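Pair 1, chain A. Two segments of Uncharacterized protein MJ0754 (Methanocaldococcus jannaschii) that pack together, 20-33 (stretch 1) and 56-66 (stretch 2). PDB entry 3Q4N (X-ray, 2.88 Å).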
# COMPACT_ATOMS: atom_id res chain seq x y z
N GLY A 20 -5.37 3.17 -12.98
CA GLY A 20 -4.42 2.13 -12.63
C GLY A 20 -3.32 2.01 -13.66
O GLY A 20 -2.12 2.20 -13.35
N LEU A 21 -3.73 1.68 -14.88
CA LEU A 21 -2.86 1.73 -16.04
C LEU A 21 -1.83 2.88 -15.99
O LEU A 21 -0.62 2.61 -16.02
CB LEU A 21 -3.71 1.81 -17.31
CG LEU A 21 -4.31 0.52 -17.92
CD1 LEU A 21 -4.57 0.73 -19.42
CD2 LEU A 21 -3.43 -0.74 -17.73
N ILE A 22 -2.29 4.13 -15.87
CA ILE A 22 -1.39 5.28 -15.73
C ILE A 22 -0.38 5.03 -14.62
O ILE A 22 0.83 5.24 -14.80
CB ILE A 22 -2.14 6.62 -15.43
CG1 ILE A 22 -2.87 7.14 -16.65
CG2 ILE A 22 -1.18 7.70 -15.03
CD1 ILE A 22 -4.36 7.07 -16.54
N GLU A 23 -0.87 4.58 -13.47
CA GLU A 23 -0.04 4.53 -12.28
C GLU A 23 1.01 3.44 -12.42
O GLU A 23 2.19 3.64 -12.06
CB GLU A 23 -0.89 4.28 -11.04
CG GLU A 23 -0.39 4.98 -9.79
CD GLU A 23 -1.20 4.60 -8.55
OE1 GLU A 23 -1.87 5.51 -7.97
OE2 GLU A 23 -1.18 3.39 -8.17
N MET A 24 0.57 2.31 -12.96
CA MET A 24 1.41 1.16 -13.16
C MET A 24 2.48 1.41 -14.20
O MET A 24 3.59 0.90 -14.07
CB MET A 24 0.56 -0.02 -13.55
CG MET A 24 -0.15 -0.68 -12.38
SD MET A 24 0.86 -1.02 -10.91
CE MET A 24 2.22 -1.97 -11.51
N ARG A 25 2.14 2.19 -15.22
CA ARG A 25 3.11 2.58 -16.25
C ARG A 25 4.25 3.31 -15.57
O ARG A 25 5.42 3.01 -15.83
CB ARG A 25 2.46 3.48 -17.30
CG ARG A 25 3.43 4.18 -18.27
CD ARG A 25 3.91 3.25 -19.40
NE ARG A 25 4.81 3.92 -20.34
CZ ARG A 25 5.77 3.29 -21.02
NH1 ARG A 25 5.97 1.99 -20.88
NH2 ARG A 25 6.55 3.97 -21.85
N GLU A 26 3.93 4.24 -14.69
CA GLU A 26 4.98 4.92 -13.96
C GLU A 26 5.55 4.13 -12.80
O GLU A 26 6.69 4.37 -12.40
CB GLU A 26 4.55 6.30 -13.51
CG GLU A 26 5.41 7.39 -14.13
CD GLU A 26 4.70 8.72 -14.27
OE1 GLU A 26 3.62 8.90 -13.64
OE2 GLU A 26 5.25 9.58 -15.01
N GLU A 27 4.79 3.18 -12.26
CA GLU A 27 5.33 2.38 -11.19
C GLU A 27 6.54 1.59 -11.66
O GLU A 27 7.57 1.62 -10.99
CB GLU A 27 4.28 1.52 -10.52
CG GLU A 27 4.65 1.19 -9.07
CD GLU A 27 3.44 0.89 -8.18
OE1 GLU A 27 3.39 -0.22 -7.59
OE2 GLU A 27 2.54 1.76 -8.06
N GLU A 28 6.42 0.92 -12.82
CA GLU A 28 7.49 0.06 -13.39
C GLU A 28 8.71 0.87 -13.81
O GLU A 28 9.85 0.38 -13.85
CB GLU A 28 6.96 -0.72 -14.59
CG GLU A 28 5.73 -1.61 -14.31
CD GLU A 28 6.02 -2.90 -13.48
OE1 GLU A 28 6.84 -3.74 -13.90
OE2 GLU A 28 5.41 -3.08 -12.40
N LYS A 29 8.47 2.13 -14.15
CA LYS A 29 9.56 3.01 -14.50
C LYS A 29 10.37 3.37 -13.25
O LYS A 29 11.61 3.41 -13.30
CB LYS A 29 9.03 4.25 -15.21
CG LYS A 29 10.14 5.17 -15.65
CD LYS A 29 9.67 6.29 -16.55
CE LYS A 29 10.81 7.25 -16.78
NZ LYS A 29 11.09 8.05 -15.56
N LEU A 30 9.69 3.61 -12.14
CA LEU A 30 10.37 3.81 -10.87
C LEU A 30 11.37 2.67 -10.64
O LEU A 30 12.59 2.89 -10.52
CB LEU A 30 9.38 3.88 -9.72
CG LEU A 30 9.97 3.85 -8.31
CD1 LEU A 30 11.05 4.92 -8.12
CD2 LEU A 30 8.87 3.97 -7.25
N ALA A 31 10.85 1.45 -10.60
CA ALA A 31 11.65 0.26 -10.48
C ALA A 31 12.85 0.33 -11.42
O ALA A 31 13.98 0.22 -11.00
CB ALA A 31 10.80 -0.96 -10.79
N ARG A 32 12.59 0.57 -12.70
CA ARG A 32 13.66 0.59 -13.67
C ARG A 32 14.70 1.68 -13.36
O ARG A 32 15.91 1.39 -13.28
CB ARG A 32 13.10 0.70 -15.08
CG ARG A 32 14.17 0.48 -16.16
CD ARG A 32 13.89 1.24 -17.48
NE ARG A 32 13.78 2.70 -17.29
CZ ARG A 32 13.28 3.55 -18.19
NH1 ARG A 32 12.85 3.10 -19.36
NH2 ARG A 32 13.21 4.85 -17.91
N ASP A 33 14.25 2.91 -13.15
CA ASP A 33 15.17 4.04 -12.90
C ASP A 33 15.97 3.83 -11.62
O ASP A 33 17.15 4.21 -11.53
CB ASP A 33 14.41 5.36 -12.81
CG ASP A 33 13.63 5.69 -14.07
OD1 ASP A 33 12.61 6.39 -13.94
OD2 ASP A 33 14.01 5.24 -15.18
N THR A 56 11.06 -4.13 -20.19
CA THR A 56 10.00 -5.02 -20.67
C THR A 56 8.66 -4.65 -20.03
O THR A 56 7.73 -4.25 -20.71
CB THR A 56 10.27 -6.53 -20.34
OG1 THR A 56 11.57 -6.92 -20.82
CG2 THR A 56 9.19 -7.43 -20.95
N HIS A 57 8.57 -4.78 -18.71
CA HIS A 57 7.34 -4.44 -18.00
C HIS A 57 6.81 -3.04 -18.39
O HIS A 57 5.60 -2.83 -18.49
CB HIS A 57 7.57 -4.46 -16.48
CG HIS A 57 7.79 -5.82 -15.89
ND1 HIS A 57 7.38 -6.14 -14.61
CD2 HIS A 57 8.39 -6.94 -16.38
CE1 HIS A 57 7.72 -7.39 -14.34
NE2 HIS A 57 8.33 -7.90 -15.39
N MET A 58 7.72 -2.07 -18.57
CA MET A 58 7.34 -0.74 -19.04
C MET A 58 6.59 -0.88 -20.37
O MET A 58 5.44 -0.45 -20.48
CB MET A 58 8.57 0.15 -19.20
CG MET A 58 8.85 1.02 -18.00
SD MET A 58 10.36 1.95 -18.13
CE MET A 58 9.65 3.40 -18.89
N ASP A 59 7.27 -1.49 -21.35
CA ASP A 59 6.77 -1.67 -22.72
C ASP A 59 5.37 -2.33 -22.74
O ASP A 59 4.43 -1.83 -23.35
CB ASP A 59 7.81 -2.45 -23.59
CG ASP A 59 9.23 -1.75 -23.67
OD1 ASP A 59 9.38 -0.55 -23.29
OD2 ASP A 59 10.20 -2.40 -24.11
N ALA A 60 5.25 -3.44 -22.01
CA ALA A 60 4.01 -4.21 -21.94
C ALA A 60 2.80 -3.36 -21.59
O ALA A 60 1.70 -3.58 -22.09
CB ALA A 60 4.16 -5.35 -20.95
N VAL A 61 3.00 -2.38 -20.72
CA VAL A 61 1.90 -1.56 -20.22
C VAL A 61 1.61 -0.51 -21.27
O VAL A 61 0.46 -0.22 -21.57
CB VAL A 61 2.23 -0.93 -18.83
CG1 VAL A 61 1.06 -0.10 -18.31
CG2 VAL A 61 2.57 -2.00 -17.83
N LYS A 62 2.68 0.05 -21.84
CA LYS A 62 2.58 0.95 -22.97
C LYS A 62 1.65 0.35 -24.02
O LYS A 62 0.78 1.06 -24.51
CB LYS A 62 3.97 1.22 -23.54
CG LYS A 62 3.96 1.97 -24.83
CD LYS A 62 4.83 3.19 -24.75
CE LYS A 62 4.10 4.38 -25.39
NZ LYS A 62 4.89 5.65 -25.35
N TYR A 63 1.82 -0.95 -24.32
CA TYR A 63 0.92 -1.72 -25.23
C TYR A 63 -0.58 -1.49 -25.00
O TYR A 63 -1.37 -1.47 -25.95
CB TYR A 63 1.24 -3.24 -25.21
CG TYR A 63 0.36 -4.14 -26.10
CD1 TYR A 63 -0.96 -4.48 -25.72
CD2 TYR A 63 0.86 -4.66 -27.32
CE1 TYR A 63 -1.78 -5.30 -26.54
CE2 TYR A 63 0.06 -5.50 -28.15
CZ TYR A 63 -1.26 -5.81 -27.76
OH TYR A 63 -2.07 -6.64 -28.56
N LEU A 64 -0.97 -1.33 -23.73
CA LEU A 64 -2.38 -1.18 -23.33
C LEU A 64 -2.86 0.26 -23.35
O LEU A 64 -4.04 0.52 -23.53
CB LEU A 64 -2.62 -1.77 -21.94
CG LEU A 64 -2.55 -3.30 -21.86
CD1 LEU A 64 -2.39 -3.75 -20.42
CD2 LEU A 64 -3.79 -3.96 -22.48
N LEU A 65 -1.93 1.18 -23.16
CA LEU A 65 -2.26 2.58 -23.24
C LEU A 65 -2.51 2.88 -24.70
O LEU A 65 -3.37 3.68 -25.03
CB LEU A 65 -1.12 3.45 -22.71
CG LEU A 65 -0.49 3.22 -21.32
CD1 LEU A 65 -0.06 4.54 -20.71
CD2 LEU A 65 -1.44 2.52 -20.37
N GLU A 66 -1.76 2.20 -25.56
CA GLU A 66 -1.93 2.35 -27.00
C GLU A 66 -3.24 1.72 -27.41
O GLU A 66 -4.06 2.35 -28.08
CB GLU A 66 -0.80 1.64 -27.73
CG GLU A 66 0.55 2.31 -27.61
CD GLU A 66 1.63 1.54 -28.35
OE1 GLU A 66 1.70 0.28 -28.19
OE2 GLU A 66 2.42 2.19 -29.08

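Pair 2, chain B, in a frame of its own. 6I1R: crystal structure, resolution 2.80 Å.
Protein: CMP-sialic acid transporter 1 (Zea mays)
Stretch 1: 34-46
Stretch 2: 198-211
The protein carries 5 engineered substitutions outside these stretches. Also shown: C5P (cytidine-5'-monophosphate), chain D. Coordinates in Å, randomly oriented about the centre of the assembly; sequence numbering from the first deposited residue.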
# COMPACT_ATOMS: atom_id res chain seq x y z
N TYR B 34 7.89 0.83 -2.98
CA TYR B 34 8.23 -0.42 -3.67
C TYR B 34 8.36 -0.15 -5.18
O TYR B 34 8.44 -1.08 -5.98
CB TYR B 34 7.19 -1.50 -3.35
CG TYR B 34 7.63 -2.93 -3.55
CD1 TYR B 34 8.92 -3.27 -3.95
CD2 TYR B 34 6.75 -3.97 -3.29
CE1 TYR B 34 9.31 -4.59 -4.12
CE2 TYR B 34 7.13 -5.30 -3.45
CZ TYR B 34 8.41 -5.61 -3.86
OH TYR B 34 8.79 -6.91 -4.02
N ALA B 35 8.36 1.13 -5.57
CA ALA B 35 8.66 1.53 -6.94
C ALA B 35 10.18 1.62 -7.14
O ALA B 35 10.67 1.37 -8.23
CB ALA B 35 7.99 2.85 -7.24
N THR B 36 10.90 1.97 -6.07
CA THR B 36 12.33 2.27 -6.14
C THR B 36 13.18 1.01 -5.87
O THR B 36 14.36 1.01 -6.20
CB THR B 36 12.71 3.37 -5.15
OG1 THR B 36 12.08 3.08 -3.90
CG2 THR B 36 12.30 4.75 -5.61
N ILE B 37 12.60 -0.02 -5.26
CA ILE B 37 13.38 -1.20 -4.86
C ILE B 37 13.95 -1.92 -6.10
O ILE B 37 15.13 -2.26 -6.11
CB ILE B 37 12.56 -2.15 -3.96
CG1 ILE B 37 12.58 -1.65 -2.51
CG2 ILE B 37 13.05 -3.59 -4.07
CD1 ILE B 37 11.75 -2.48 -1.56
N PRO B 38 13.12 -2.15 -7.13
CA PRO B 38 13.61 -2.83 -8.35
C PRO B 38 14.80 -2.11 -8.99
O PRO B 38 15.66 -2.76 -9.58
CB PRO B 38 12.42 -2.83 -9.32
CG PRO B 38 11.23 -2.75 -8.41
CD PRO B 38 11.69 -1.84 -7.29
N PHE B 39 14.85 -0.78 -8.86
CA PHE B 39 15.96 0.02 -9.35
C PHE B 39 17.23 -0.31 -8.55
O PHE B 39 18.27 -0.64 -9.12
CB PHE B 39 15.61 1.51 -9.29
CG PHE B 39 16.74 2.45 -9.64
CD1 PHE B 39 17.04 2.74 -10.96
CD2 PHE B 39 17.48 3.07 -8.65
CE1 PHE B 39 18.07 3.61 -11.28
CE2 PHE B 39 18.51 3.94 -8.97
CZ PHE B 39 18.80 4.21 -10.28
N LEU B 40 17.13 -0.22 -7.22
CA LEU B 40 18.26 -0.53 -6.33
C LEU B 40 18.65 -2.00 -6.47
O LEU B 40 19.83 -2.33 -6.39
CB LEU B 40 17.88 -0.20 -4.88
CG LEU B 40 17.60 1.26 -4.56
CD1 LEU B 40 17.44 1.46 -3.06
CD2 LEU B 40 18.71 2.17 -5.09
N ALA B 41 17.66 -2.88 -6.65
CA ALA B 41 17.92 -4.31 -6.79
C ALA B 41 18.73 -4.57 -8.06
O ALA B 41 19.66 -5.38 -8.04
CB ALA B 41 16.62 -5.08 -6.80
N GLU B 42 18.39 -3.88 -9.15
CA GLU B 42 19.12 -4.02 -10.41
C GLU B 42 20.53 -3.43 -10.26
O GLU B 42 21.51 -4.03 -10.71
CB GLU B 42 18.39 -3.32 -11.56
CG GLU B 42 17.28 -4.15 -12.17
CD GLU B 42 17.75 -5.39 -12.92
OE1 GLU B 42 17.97 -5.29 -14.14
OE2 GLU B 42 17.90 -6.44 -12.27
N LEU B 43 20.63 -2.27 -9.61
CA LEU B 43 21.92 -1.61 -9.40
C LEU B 43 22.86 -2.56 -8.63
O LEU B 43 24.04 -2.66 -8.94
CB LEU B 43 21.71 -0.30 -8.64
CG LEU B 43 22.65 0.84 -9.03
CD1 LEU B 43 22.36 1.33 -10.44
CD2 LEU B 43 22.54 1.99 -8.04
N PHE B 44 22.30 -3.26 -7.64
CA PHE B 44 23.04 -4.26 -6.86
C PHE B 44 23.57 -5.37 -7.78
O PHE B 44 24.73 -5.76 -7.67
CB PHE B 44 22.16 -4.81 -5.74
CG PHE B 44 22.74 -5.95 -4.95
CD1 PHE B 44 23.53 -5.71 -3.83
CD2 PHE B 44 22.49 -7.27 -5.30
CE1 PHE B 44 24.06 -6.76 -3.10
CE2 PHE B 44 23.02 -8.32 -4.56
CZ PHE B 44 23.81 -8.06 -3.46
N LYS B 45 22.72 -5.88 -8.67
CA LYS B 45 23.09 -6.98 -9.57
C LYS B 45 24.11 -6.49 -10.60
O LYS B 45 25.07 -7.21 -10.91
CB LYS B 45 21.85 -7.55 -10.26
CG LYS B 45 20.93 -8.37 -9.36
CD LYS B 45 19.45 -8.15 -9.62
CE LYS B 45 18.87 -9.04 -10.69
NZ LYS B 45 17.39 -9.10 -10.61
N LEU B 46 23.89 -5.30 -11.15
CA LEU B 46 24.79 -4.72 -12.16
C LEU B 46 26.19 -4.52 -11.57
O LEU B 46 27.18 -4.79 -12.23
CB LEU B 46 24.20 -3.40 -12.66
CG LEU B 46 25.17 -2.52 -13.46
CD1 LEU B 46 25.62 -3.22 -14.73
CD2 LEU B 46 24.53 -1.17 -13.78
N LEU B 198 22.92 -7.20 -19.49
CA LEU B 198 21.51 -7.42 -19.15
C LEU B 198 21.05 -6.37 -18.13
O LEU B 198 20.06 -5.68 -18.35
CB LEU B 198 21.35 -8.84 -18.60
CG LEU B 198 19.93 -9.25 -18.22
CD1 LEU B 198 19.01 -9.24 -19.43
CD2 LEU B 198 19.92 -10.62 -17.56
N TYR B 199 21.80 -6.25 -17.03
CA TYR B 199 21.39 -5.43 -15.89
C TYR B 199 21.70 -3.94 -16.13
O TYR B 199 21.21 -3.09 -15.39
CB TYR B 199 22.06 -5.92 -14.61
CG TYR B 199 21.72 -7.34 -14.22
CD1 TYR B 199 20.43 -7.83 -14.36
CD2 TYR B 199 22.67 -8.20 -13.70
CE1 TYR B 199 20.10 -9.13 -14.01
CE2 TYR B 199 22.36 -9.50 -13.34
CZ TYR B 199 21.07 -9.97 -13.49
OH TYR B 199 20.75 -11.24 -13.14
N THR B 200 22.52 -3.62 -17.14
CA THR B 200 22.72 -2.22 -17.52
C THR B 200 21.41 -1.68 -18.12
O THR B 200 20.91 -0.65 -17.69
CB THR B 200 23.91 -2.07 -18.48
OG1 THR B 200 25.10 -2.25 -17.70
CG2 THR B 200 23.97 -0.73 -19.17
N PHE B 201 20.87 -2.41 -19.09
CA PHE B 201 19.63 -2.00 -19.75
C PHE B 201 18.48 -1.98 -18.74
O PHE B 201 17.60 -1.12 -18.82
CB PHE B 201 19.33 -2.92 -20.94
CG PHE B 201 20.22 -2.69 -22.14
CD1 PHE B 201 20.20 -1.47 -22.80
CD2 PHE B 201 21.07 -3.68 -22.60
CE1 PHE B 201 21.02 -1.25 -23.91
CE2 PHE B 201 21.88 -3.45 -23.71
CZ PHE B 201 21.85 -2.24 -24.36
N GLY B 202 18.48 -2.92 -17.80
CA GLY B 202 17.49 -2.94 -16.72
C GLY B 202 17.56 -1.69 -15.86
O GLY B 202 16.53 -1.10 -15.55
N VAL B 203 18.77 -1.30 -15.48
CA VAL B 203 18.98 -0.06 -14.72
C VAL B 203 18.43 1.12 -15.54
O VAL B 203 17.64 1.90 -15.04
CB VAL B 203 20.46 0.14 -14.34
CG1 VAL B 203 20.82 1.60 -14.10
CG2 VAL B 203 20.85 -0.70 -13.13
N ILE B 204 18.85 1.21 -16.80
CA ILE B 204 18.44 2.30 -17.69
C ILE B 204 16.90 2.37 -17.72
O ILE B 204 16.33 3.44 -17.51
CB ILE B 204 19.04 2.11 -19.10
CG1 ILE B 204 20.56 2.30 -19.10
CG2 ILE B 204 18.36 3.03 -20.11
CD1 ILE B 204 21.27 1.58 -20.22
N PHE B 205 16.25 1.24 -17.96
CA PHE B 205 14.79 1.23 -18.16
C PHE B 205 14.06 1.49 -16.83
O PHE B 205 13.11 2.27 -16.81
CB PHE B 205 14.34 -0.09 -18.80
CG PHE B 205 14.37 -0.09 -20.31
CD1 PHE B 205 15.56 0.10 -21.00
CD2 PHE B 205 13.22 -0.31 -21.05
CE1 PHE B 205 15.59 0.09 -22.39
CE2 PHE B 205 13.24 -0.32 -22.43
CZ PHE B 205 14.43 -0.12 -23.10
N ASN B 206 14.49 0.85 -15.75
CA ASN B 206 13.97 1.14 -14.40
C ASN B 206 14.00 2.65 -14.14
O ASN B 206 13.06 3.22 -13.58
CB ASN B 206 14.77 0.45 -13.29
CG ASN B 206 14.17 -0.88 -12.85
OD1 ASN B 206 14.69 -1.94 -13.18
ND2 ASN B 206 13.10 -0.82 -12.08
N MET B 207 15.10 3.28 -14.55
CA MET B 207 15.36 4.70 -14.31
C MET B 207 14.45 5.55 -15.20
O MET B 207 13.87 6.53 -14.74
CB MET B 207 16.83 5.02 -14.61
CG MET B 207 17.32 6.32 -13.99
SD MET B 207 19.12 6.35 -13.83
CE MET B 207 19.62 6.15 -15.54
N GLY B 208 14.35 5.17 -16.48
CA GLY B 208 13.46 5.84 -17.42
C GLY B 208 12.00 5.77 -16.99
O GLY B 208 11.22 6.69 -17.26
N TRP B 209 11.63 4.68 -16.32
CA TRP B 209 10.28 4.52 -15.77
C TRP B 209 10.02 5.60 -14.72
O TRP B 209 9.03 6.32 -14.79
CB TRP B 209 10.10 3.11 -15.20
CG TRP B 209 8.68 2.75 -14.88
CD1 TRP B 209 7.64 2.66 -15.76
CD2 TRP B 209 8.14 2.43 -13.59
NE1 TRP B 209 6.49 2.30 -15.11
CE2 TRP B 209 6.76 2.16 -13.77
CE3 TRP B 209 8.67 2.35 -12.30
CZ2 TRP B 209 5.92 1.81 -12.72
CZ3 TRP B 209 7.84 2.00 -11.25
CH2 TRP B 209 6.49 1.74 -11.46
N LEU B 210 10.94 5.72 -13.77
CA LEU B 210 10.84 6.69 -12.67
C LEU B 210 10.87 8.12 -13.23
O LEU B 210 10.21 9.01 -12.69
CB LEU B 210 11.98 6.46 -11.68
CG LEU B 210 11.92 5.15 -10.89
CD1 LEU B 210 13.25 4.87 -10.21
CD2 LEU B 210 10.79 5.18 -9.87
N ILE B 211 11.64 8.34 -14.30
CA ILE B 211 11.66 9.65 -14.97
C ILE B 211 10.31 9.89 -15.65
O ILE B 211 9.81 11.01 -15.64
CB ILE B 211 12.84 9.75 -15.96
CG1 ILE B 211 14.19 9.74 -15.23
CG2 ILE B 211 12.70 10.98 -16.85
CD1 ILE B 211 15.38 9.45 -16.13
O3P C5P D . 14.93 -7.37 -12.89
P C5P D . 13.60 -6.92 -13.45
O1P C5P D . 12.82 -8.00 -14.15
O2P C5P D . 12.78 -6.07 -12.51
O5' C5P D . 14.01 -5.91 -14.63
C5' C5P D . 13.66 -4.52 -14.56
C4' C5P D . 12.76 -4.17 -15.74
O4' C5P D . 11.39 -4.33 -15.37
C3' C5P D . 12.97 -2.72 -16.17
O3' C5P D . 13.49 -2.68 -17.50
C2' C5P D . 11.60 -2.05 -16.05
O2' C5P D . 11.13 -1.52 -17.29
C1' C5P D . 10.65 -3.12 -15.55
N1 C5P D . 10.06 -2.70 -14.27
C2 C5P D . 9.13 -1.64 -14.24
N3 C5P D . 8.58 -1.24 -13.07
C4 C5P D . 8.92 -1.87 -11.92
C5 C5P D . 9.83 -2.92 -11.94
C6 C5P D . 10.39 -3.32 -13.14
O2 C5P D . 8.81 -1.06 -15.30
N4 C5P D . 8.36 -1.47 -10.75
O HOH W 1 17.52 -11.06 -12.57

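Both pairs set two helices side by side in nearly antiparallel directions, at 165° in pair 1 and 155° in pair 2, with axes approaching to 8.6 and 8.8 Å. The central backbones superpose to 0.4 Å, so the two contacts pose one packing problem and answer it with different side chains.

The first rule concerns the knob. Arg25(A) and Phe39(B) match, both with chi1 in t, and each enters a hole formed by four matched residues: Met58(A), Val61(A), Lys62(A) and Leu65(A) in pair 1, Val203(B), Asn206(B), Met207(B) and Leu210(B) in pair 2. Phe39(B) fills its hole with a ring, whose CE1 lies 3.8 Å from CB of Met207(B). Arg25(A) uses its aliphatic part in the same way, its CB 4.0 Å from CG1 of Val61(A), and then carries its charge across the side of the partner helix. There the guanidinium lies between CB of Lys62(A) over one face and CE of Met58(A) over the other, and NH1 makes a short but weak hydrogen bond, 2.5 Å to O of Met58(A), a backbone oxygen. A long polar chain thus occupies the same hole as a ring, its aliphatic part packed and its guanidinium between two side chains.

The second rule concerns an acid found in both pairs. Glu28(A) and Glu42(B) coincide, both m at chi1 and chi2 and both pointing toward the partner, but they face different residues at the next matched position. In pair 1 this is His57(A), whose ND1 donates a hydrogen bond to OE1 of Glu28(A) at 2.6 Å, although the placement of that oxygen is not secure. In pair 2 it is Gly202(B). The absent side chain leaves space that the acid uses: OE1 of Glu42(B) lies 3.5 Å from CA of Gly202(B), and an ideal CB there would be only 2.1 Å from that oxygen. The carboxylate forms a salt bridge within its own helix, OE2 of Glu42(B) to NZ of Lys45(B) at 3.2 Å, and OE2 is also 3.2 Å from O3P of the bound cytidine monophosphate.

At the position of Met58(A) and Val203(B), two side chains of different length meet the same four matched positions. The methionine is itself a knob among Arg25(A), Glu28(A), Lys29(A) and Arg32(A), its SD 3.0 Å from NH1 of Arg32(A), over a face of that guanidinium. The shorter Val203(B) meets leucines at the positions of those last two residues: its CG2 is 3.7 Å from CD1 of Leu43(B) and 3.8 Å from CD2 of Leu46(B).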